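Local coordinates for 3-oxosteroid 1-dehydrogenase (Sterolibacterium denitrificans, PDB 7P18), which probably catalyses the FAD-dependent introduction of the 1,2 double bond into 3-oxosteroids, with transfer of the electrons to an acceptor, at residues T154-M159 and R206-A211; P382-F387 and I430-A435; K75-G80 and Q120-A125. One frame throughout, in Å; residues are numbered along the deposited sequence.

Contact 1. Residues T154-M159 and R206-A211; sequences TGTLLM and RGLGNA
Beside the bound steroid, the 3-10 turn 154-156 and the segment leading into the helix that contains 209-211 meet through T156 and L208, on a wall of the active-site region of this flavoprotein. The touch is a slender, apolar one: CD1 of L208 comes to 3.9 Å from CB of T156 and 4.1 Å from its carbonyl O. With CG of L208 opposite the carbonyl carbon (chi1 -54°), the isobutyl group reaches across from there to the turn. Threonine suits the other side because it has two characters. Its OG1, lodged between backbone N and carbonyl carbon, bonds back to Y153 O, so the polar atom is satisfied by the residue just before the turn, while CB remains for leucine; the T156 side chain also touches the bound androstadienedione.

A second touch joins L157 to R206. CD2 of L157 lies 4.3 Å from NH2 of the guanidinium, approaching obliquely. That group is held by N210: NE and NH2 both donate side-on to OD1, at 3.0 and 2.9 Å, with OD1 almost in the guanidinium plane. NE meets a lone pair in the carbonyl plane, whereas NH2 arrives tilted 34° from it. NH1 binds D203 O, and N210 ND2 reaches R150 O and A47 O. These bonds fix the rotation of both flat groups and occupy the buried nitrogens, leaving leucine beside a guanidinium whose N-H groups already have acceptors.

Around this, L157 and R206 both touch S163 of strand 162-163, which pairs with strand 157-158. R206 bonds through its backbone to F137, G209 to S49, and L208 rests on E133, so the run into the helix lies against strand 131-138.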
loop_
_atom_site.group_PDB
_atom_site.type_symbol
_atom_site.label_atom_id
_atom_site.label_comp_id
_atom_site.label_asym_id
_atom_site.label_seq_id
_atom_site.Cartn_x
_atom_site.Cartn_y
_atom_site.Cartn_z
ATOM N N THR A 154 -12.858 6.734 3.514
ATOM C CA THR A 154 -13.939 6.527 4.526
ATOM C C THR A 154 -14.243 5.027 4.623
ATOM O O THR A 154 -14.717 4.587 5.687
ATOM C CB THR A 154 -15.196 7.361 4.210
ATOM O OG1 THR A 154 -15.688 6.884 2.963
ATOM C CG2 THR A 154 -14.941 8.850 4.136
ATOM N N GLY A 155 -13.904 4.263 3.587
ATOM C CA GLY A 155 -13.997 2.797 3.550
ATOM C C GLY A 155 -13.124 2.112 4.584
ATOM O O GLY A 155 -13.396 0.956 4.865
ATOM N N THR A 156 -12.054 2.753 5.079
ATOM C CA THR A 156 -11.136 2.149 6.089
ATOM C C THR A 156 -11.710 2.360 7.492
ATOM O O THR A 156 -11.064 1.918 8.476
ATOM C CB THR A 156 -9.698 2.680 5.999
ATOM O OG1 THR A 156 -9.654 4.073 6.297
ATOM C CG2 THR A 156 -9.040 2.410 4.667
ATOM N N LEU A 157 -12.870 3.016 7.591
ATOM C CA LEU A 157 -13.503 3.381 8.880
ATOM C C LEU A 157 -14.793 2.580 9.064
ATOM O O LEU A 157 -15.430 2.217 8.047
ATOM C CB LEU A 157 -13.794 4.881 8.875
ATOM C CG LEU A 157 -12.613 5.795 8.572
ATOM C CD1 LEU A 157 -13.086 7.231 8.365
ATOM C CD2 LEU A 157 -11.562 5.723 9.672
ATOM N N LEU A 158 -15.181 2.357 10.316
ATOM C CA LEU A 158 -16.412 1.607 10.670
ATOM C C LEU A 158 -17.633 2.497 10.439
ATOM O O LEU A 158 -17.694 3.581 11.079
ATOM C CB LEU A 158 -16.348 1.198 12.142
ATOM C CG LEU A 158 -17.468 0.272 12.606
ATOM C CD1 LEU A 158 -17.535 -0.961 11.725
ATOM C CD2 LEU A 158 -17.284 -0.097 14.067
ATOM N N MET A 159 -18.579 2.025 9.617
ATOM C CA MET A 159 -19.770 2.805 9.163
ATOM C C MET A 159 -19.276 4.145 8.594
ATOM O O MET A 159 -19.973 5.153 8.791
ATOM C CB MET A 159 -20.764 3.080 10.307
ATOM C CG MET A 159 -21.326 1.841 11.009
ATOM S SD MET A 159 -22.018 0.568 9.906
ATOM C CE MET A 159 -22.438 -0.723 11.082
ATOM N N ARG A 206 -7.085 7.888 15.182
ATOM C CA ARG A 206 -6.727 7.470 13.808
ATOM C C ARG A 206 -6.132 6.058 13.863
ATOM O O ARG A 206 -5.445 5.709 14.827
ATOM C CB ARG A 206 -5.778 8.516 13.210
ATOM C CG ARG A 206 -6.185 9.976 13.368
ATOM C CD ARG A 206 -7.599 10.282 12.914
ATOM N NE ARG A 206 -7.885 9.892 11.550
ATOM C CZ ARG A 206 -9.098 9.679 11.033
ATOM N NH1 ARG A 206 -10.195 9.808 11.761
ATOM N NH2 ARG A 206 -9.216 9.324 9.767
ATOM N N GLY A 207 -6.402 5.281 12.825
ATOM C CA GLY A 207 -5.910 3.909 12.637
ATOM C C GLY A 207 -5.135 3.754 11.349
ATOM O O GLY A 207 -5.136 4.689 10.510
ATOM N N LEU A 208 -4.474 2.614 11.204
ATOM C CA LEU A 208 -3.851 2.174 9.936
ATOM C C LEU A 208 -2.861 3.242 9.489
ATOM O O LEU A 208 -2.155 3.765 10.355
ATOM C CB LEU A 208 -4.957 1.924 8.914
ATOM C CG LEU A 208 -6.050 0.968 9.377
ATOM C CD1 LEU A 208 -7.107 0.821 8.283
ATOM C CD2 LEU A 208 -5.503 -0.396 9.771
ATOM N N GLY A 209 -2.790 3.548 8.192
ATOM C CA GLY A 209 -1.813 4.521 7.668
ATOM C C GLY A 209 -2.066 5.896 8.221
ATOM O O GLY A 209 -1.152 6.717 8.263
ATOM N N ASN A 210 -3.301 6.202 8.617
ATOM C CA ASN A 210 -3.609 7.538 9.188
ATOM C C ASN A 210 -2.976 7.647 10.579
ATOM O O ASN A 210 -2.476 8.736 10.936
ATOM C CB ASN A 210 -5.125 7.771 9.183
ATOM C CG ASN A 210 -5.528 9.058 8.488
ATOM O OD1 ASN A 210 -6.424 9.725 8.964
ATOM N ND2 ASN A 210 -4.896 9.409 7.381
ATOM N N ALA A 211 -2.954 6.570 11.367
ATOM C CA ALA A 211 -2.230 6.570 12.667
ATOM C C ALA A 211 -0.739 6.769 12.414
ATOM O O ALA A 211 -0.087 7.534 13.092
ATOM C CB ALA A 211 -2.482 5.307 13.441
#

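Contact 2. Residues P382-F387 and I430-A435; sequences PAWLIF and IGVDAA
W384, on strand 383-387 of an antiparallel sheet, receives I430, beside the end of helix 423-430, over one face of its indole, where the isoleucine sits like a knob on a plate. The Schellman motif at G431, whose positive phi favours glycine, turns the chain here. CB of I430 stands 3.6 Å from the centroid of the six-membered ring and only 4° off its normal, a CH-pi contact. Beta-branching suits isoleucine to this place: CG2 settles 3.6 Å from CZ3, and CG1, set between backbone N and carbonyl carbon, carries CD1 back to the CG-CD2 side of the indole. V432 adds a second bump, its CG2 approaching CD1 of W384 obliquely at 3.6 Å. The edge-to-face ring of W418 is a further neighbour of the tryptophan. With alanine in place of W384, I430 CB is likely to lose the ring face under it and V432 CG2 its neighbour CD1, opening a gap between the sheet and the end of the helix. I386, two residues on and pointing to the same side, adds its own bump at the margin: its CD1 meets CD1 of I430 at 3.8 Å.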
loop_
_atom_site.group_PDB
_atom_site.type_symbol
_atom_site.label_atom_id
_atom_site.label_comp_id
_atom_site.label_asym_id
_atom_site.label_seq_id
_atom_site.Cartn_x
_atom_site.Cartn_y
_atom_site.Cartn_z
ATOM N N PRO A 382 -9.780 -4.467 -18.319
ATOM C CA PRO A 382 -10.160 -4.997 -17.007
ATOM C C PRO A 382 -10.715 -6.416 -17.073
ATOM O O PRO A 382 -10.882 -6.970 -18.141
ATOM C CB PRO A 382 -11.261 -4.053 -16.526
ATOM C CG PRO A 382 -11.895 -3.568 -17.804
ATOM C CD PRO A 382 -10.738 -3.456 -18.781
ATOM N N ALA A 383 -10.945 -7.003 -15.888
ATOM C CA ALA A 383 -11.571 -8.324 -15.703
ATOM C C ALA A 383 -12.839 -8.116 -14.881
ATOM O O ALA A 383 -13.179 -6.966 -14.613
ATOM C CB ALA A 383 -10.594 -9.283 -15.040
ATOM N N TRP A 384 -13.569 -9.196 -14.613
ATOM C CA TRP A 384 -14.942 -9.144 -14.058
ATOM C C TRP A 384 -15.003 -10.010 -12.812
ATOM O O TRP A 384 -14.634 -11.203 -12.889
ATOM C CB TRP A 384 -15.981 -9.552 -15.104
ATOM C CG TRP A 384 -16.042 -8.534 -16.194
ATOM C CD1 TRP A 384 -15.360 -8.587 -17.372
ATOM C CD2 TRP A 384 -16.693 -7.257 -16.148
ATOM N NE1 TRP A 384 -15.580 -7.442 -18.085
ATOM C CE2 TRP A 384 -16.400 -6.616 -17.369
ATOM C CE3 TRP A 384 -17.533 -6.616 -15.238
ATOM C CZ2 TRP A 384 -16.893 -5.356 -17.672
ATOM C CZ3 TRP A 384 -18.004 -5.358 -15.524
ATOM C CH2 TRP A 384 -17.683 -4.736 -16.729
ATOM N N LEU A 385 -15.557 -9.424 -11.761
ATOM C CA LEU A 385 -15.813 -10.166 -10.498
ATOM C C LEU A 385 -17.308 -10.469 -10.426
ATOM O O LEU A 385 -18.079 -9.530 -10.590
ATOM C CB LEU A 385 -15.352 -9.307 -9.333
ATOM C CG LEU A 385 -15.624 -9.927 -7.969
ATOM C CD1 LEU A 385 -14.567 -10.960 -7.694
ATOM C CD2 LEU A 385 -15.660 -8.859 -6.908
ATOM N N ILE A 386 -17.654 -11.739 -10.242
ATOM C CA ILE A 386 -19.057 -12.269 -10.271
ATOM C C ILE A 386 -19.392 -12.886 -8.910
ATOM O O ILE A 386 -18.561 -13.639 -8.363
ATOM C CB ILE A 386 -19.201 -13.309 -11.388
ATOM C CG1 ILE A 386 -18.590 -12.836 -12.712
ATOM C CG2 ILE A 386 -20.672 -13.711 -11.514
ATOM C CD1 ILE A 386 -19.342 -11.702 -13.379
ATOM N N PHE A 387 -20.551 -12.547 -8.346
ATOM C CA PHE A 387 -21.067 -13.219 -7.120
ATOM C C PHE A 387 -22.604 -13.151 -7.109
ATOM O O PHE A 387 -23.197 -12.464 -7.995
ATOM C CB PHE A 387 -20.454 -12.587 -5.873
ATOM C CG PHE A 387 -20.583 -11.100 -5.729
ATOM C CD1 PHE A 387 -21.723 -10.526 -5.174
ATOM C CD2 PHE A 387 -19.545 -10.265 -6.125
ATOM C CE1 PHE A 387 -21.828 -9.156 -5.001
ATOM C CE2 PHE A 387 -19.659 -8.897 -5.957
ATOM C CZ PHE A 387 -20.799 -8.340 -5.412
ATOM N N ILE A 430 -22.125 -7.015 -19.455
ATOM C CA ILE A 430 -20.680 -6.762 -19.210
ATOM C C ILE A 430 -19.810 -7.262 -20.362
ATOM O O ILE A 430 -18.595 -7.134 -20.275
ATOM C CB ILE A 430 -20.265 -7.337 -17.828
ATOM C CG1 ILE A 430 -20.311 -8.867 -17.791
ATOM C CG2 ILE A 430 -21.118 -6.710 -16.736
ATOM C CD1 ILE A 430 -19.836 -9.489 -16.474
ATOM N N GLY A 431 -20.398 -7.807 -21.426
ATOM C CA GLY A 431 -19.661 -8.200 -22.636
ATOM C C GLY A 431 -18.850 -9.450 -22.428
ATOM O O GLY A 431 -17.814 -9.588 -23.072
ATOM N N VAL A 432 -19.313 -10.329 -21.546
ATOM C CA VAL A 432 -18.666 -11.616 -21.213
ATOM C C VAL A 432 -19.464 -12.742 -21.876
ATOM O O VAL A 432 -20.675 -12.694 -21.863
ATOM C CB VAL A 432 -18.580 -11.766 -19.674
ATOM C CG1 VAL A 432 -18.245 -13.172 -19.268
ATOM C CG2 VAL A 432 -17.586 -10.767 -19.079
ATOM N N ASP A 433 -18.764 -13.724 -22.417
ATOM C CA ASP A 433 -19.331 -14.945 -23.039
ATOM C C ASP A 433 -20.196 -15.661 -21.999
ATOM O O ASP A 433 -19.656 -16.067 -20.956
ATOM C CB ASP A 433 -18.224 -15.851 -23.578
ATOM C CG ASP A 433 -18.765 -17.009 -24.409
ATOM O OD1 ASP A 433 -19.099 -18.046 -23.848
ATOM O OD2 ASP A 433 -18.823 -16.855 -25.628
ATOM N N ALA A 434 -21.496 -15.813 -22.275
ATOM C CA ALA A 434 -22.473 -16.407 -21.334
ATOM C C ALA A 434 -22.156 -17.890 -21.110
ATOM O O ALA A 434 -22.244 -18.313 -19.939
ATOM C CB ALA A 434 -23.887 -16.226 -21.823
ATOM N N ALA A 435 -21.819 -18.649 -22.155
ATOM C CA ALA A 435 -21.540 -20.102 -22.055
ATOM C C ALA A 435 -20.294 -20.321 -21.188
ATOM O O ALA A 435 -20.312 -21.262 -20.342
ATOM C CB ALA A 435 -21.378 -20.740 -23.417
#

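Contact 3. Residues K75-G80 and Q120-A125; sequences KAATQG and QHLPGA
L122 reaches from the loop between strands 109-111 and 131-138 to the last turn of helix 67-78, where A76 and A77 receive it. Its CB points toward the helix and already faces CB of A76, a loose neighbour at 4.4 Å. CG, turned opposite the carbonyl carbon (chi1 -72°), stands no nearer, 4.5 Å from the same CB of A76, and the closer touches come at the branch. Both methyls, CD1 and CD2, come to 4.2 Å from CB of A76, and CD1 alone also reaches A77, 3.9 Å from its CA and 4.0 Å from its CB, and so lies along the join between the two alanines.

Small residues suit the helix here, since a methyl at A76 and another at A77 let the leucine come down close to the main chain. P123 follows, more exposed, with CD 4.1 Å from CB of A76, and its ring also touches T72, one turn back. L122 and P123 open a type II beta turn that runs to A125. Proline fits its second position, and G124 in the third has the positive phi that favours glycine. The turn is held to its surroundings by G124 O, which accepts from R130 NH1, while L122 and A125 both touch Y73 of the same helix.

Between the segments themselves there is no hydrogen bond. The contact therefore rests on dispersion and on withdrawing leucine and alanine carbons from water, which implies that shape, rather than direction of bonding, sets how the loop lies on the helix.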
loop_
_atom_site.group_PDB
_atom_site.type_symbol
_atom_site.label_atom_id
_atom_site.label_comp_id
_atom_site.label_asym_id
_atom_site.label_seq_id
_atom_site.Cartn_x
_atom_site.Cartn_y
_atom_site.Cartn_z
ATOM N N LYS A 75 15.701 -14.013 -0.511
ATOM C CA LYS A 75 16.491 -14.462 -1.680
ATOM C C LYS A 75 15.567 -15.262 -2.598
ATOM O O LYS A 75 15.606 -15.071 -3.804
ATOM C CB LYS A 75 17.727 -15.272 -1.243
ATOM C CG LYS A 75 18.834 -14.409 -0.665
ATOM C CD LYS A 75 19.988 -15.255 -0.149
ATOM C CE LYS A 75 20.731 -15.958 -1.271
ATOM N NZ LYS A 75 21.453 -14.968 -2.106
ATOM N N ALA A 76 14.725 -16.109 -2.054
ATOM C CA ALA A 76 13.763 -16.896 -2.845
ATOM C C ALA A 76 12.794 -15.941 -3.545
ATOM O O ALA A 76 12.507 -16.162 -4.728
ATOM C CB ALA A 76 13.044 -17.886 -1.971
ATOM N N ALA A 77 12.331 -14.892 -2.872
ATOM C CA ALA A 77 11.261 -14.032 -3.421
ATOM C C ALA A 77 11.846 -13.084 -4.465
ATOM O O ALA A 77 11.129 -12.774 -5.443
ATOM C CB ALA A 77 10.567 -13.286 -2.329
ATOM N N THR A 78 13.098 -12.648 -4.318
ATOM C CA THR A 78 13.674 -11.565 -5.164
ATOM C C THR A 78 14.470 -12.090 -6.358
ATOM O O THR A 78 14.819 -11.241 -7.230
ATOM C CB THR A 78 14.519 -10.574 -4.347
ATOM O OG1 THR A 78 15.630 -11.228 -3.706
ATOM C CG2 THR A 78 13.693 -9.835 -3.323
ATOM N N GLN A 79 14.821 -13.363 -6.354
ATOM C CA GLN A 79 15.331 -14.114 -7.537
ATOM C C GLN A 79 16.542 -13.384 -8.147
ATOM O O GLN A 79 16.619 -13.298 -9.374
ATOM C CB GLN A 79 14.177 -14.306 -8.529
ATOM C CG GLN A 79 13.083 -15.210 -7.962
ATOM C CD GLN A 79 12.461 -16.069 -9.027
ATOM O OE1 GLN A 79 12.800 -17.273 -9.168
ATOM N NE2 GLN A 79 11.626 -15.384 -9.823
ATOM N N GLY A 80 17.446 -12.872 -7.326
ATOM C CA GLY A 80 18.729 -12.309 -7.788
ATOM C C GLY A 80 18.589 -10.938 -8.421
ATOM O O GLY A 80 19.603 -10.441 -8.958
ATOM N N GLN A 120 3.560 -18.678 1.175
ATOM C CA GLN A 120 3.704 -19.766 2.163
ATOM C C GLN A 120 4.494 -20.924 1.524
ATOM O O GLN A 120 5.069 -21.730 2.278
ATOM C CB GLN A 120 2.332 -20.231 2.644
ATOM C CG GLN A 120 1.662 -19.220 3.561
ATOM C CD GLN A 120 2.402 -18.998 4.853
ATOM O OE1 GLN A 120 2.711 -19.942 5.555
ATOM N NE2 GLN A 120 2.734 -17.736 5.148
ATOM N N HIS A 121 4.527 -21.016 0.198
ATOM C CA HIS A 121 5.270 -22.086 -0.518
ATOM C C HIS A 121 6.782 -21.812 -0.543
ATOM O O HIS A 121 7.500 -22.699 -0.981
ATOM C CB HIS A 121 4.736 -22.230 -1.920
ATOM C CG HIS A 121 4.828 -20.960 -2.706
ATOM N ND1 HIS A 121 3.826 -19.971 -2.645
ATOM C CD2 HIS A 121 5.796 -20.466 -3.513
ATOM C CE1 HIS A 121 4.170 -18.971 -3.442
ATOM N NE2 HIS A 121 5.375 -19.230 -3.958
ATOM N N LEU A 122 7.256 -20.613 -0.214
ATOM C CA LEU A 122 8.711 -20.305 -0.277
ATOM C C LEU A 122 9.388 -20.718 1.018
ATOM O O LEU A 122 8.802 -20.632 2.099
ATOM C CB LEU A 122 8.921 -18.820 -0.570
ATOM C CG LEU A 122 8.580 -18.386 -1.996
ATOM C CD1 LEU A 122 8.985 -16.937 -2.195
ATOM C CD2 LEU A 122 9.223 -19.292 -3.067
ATOM N N PRO A 123 10.667 -21.120 0.979
ATOM C CA PRO A 123 11.370 -21.459 2.210
ATOM C C PRO A 123 11.531 -20.211 3.067
ATOM O O PRO A 123 11.672 -19.131 2.499
ATOM C CB PRO A 123 12.722 -21.994 1.736
ATOM C CG PRO A 123 12.915 -21.290 0.411
ATOM C CD PRO A 123 11.527 -21.208 -0.205
ATOM N N GLY A 124 11.457 -20.369 4.397
ATOM C CA GLY A 124 11.679 -19.251 5.323
ATOM C C GLY A 124 10.444 -18.386 5.582
ATOM O O GLY A 124 10.577 -17.364 6.292
ATOM N N ALA A 125 9.301 -18.771 5.055
ATOM C CA ALA A 125 7.991 -18.116 5.262
ATOM C C ALA A 125 7.557 -18.315 6.706
ATOM O O ALA A 125 7.904 -19.336 7.276
ATOM C CB ALA A 125 6.959 -18.684 4.346
#

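In the fold
Contact 1 is the one at the active site: the side chain of T156 lies about 4 Å from the bound steroid and about 6 Å from FAD, and that of L208 about 4 Å from G50, a residue that binds FAD. Contacts 2 and 3 lie away from these sites, one buried, the other at the surface. The centres of contacts 2 and 3 are each about 32 Å from that of contact 1 and about 34 Å from each other, the nearest atoms of contacts 1 and 2 staying about 15 Å apart. Contact 3 lies across the chain's centre from contact 1. Along the chain the contacts close in series, 3, then 1, then 2.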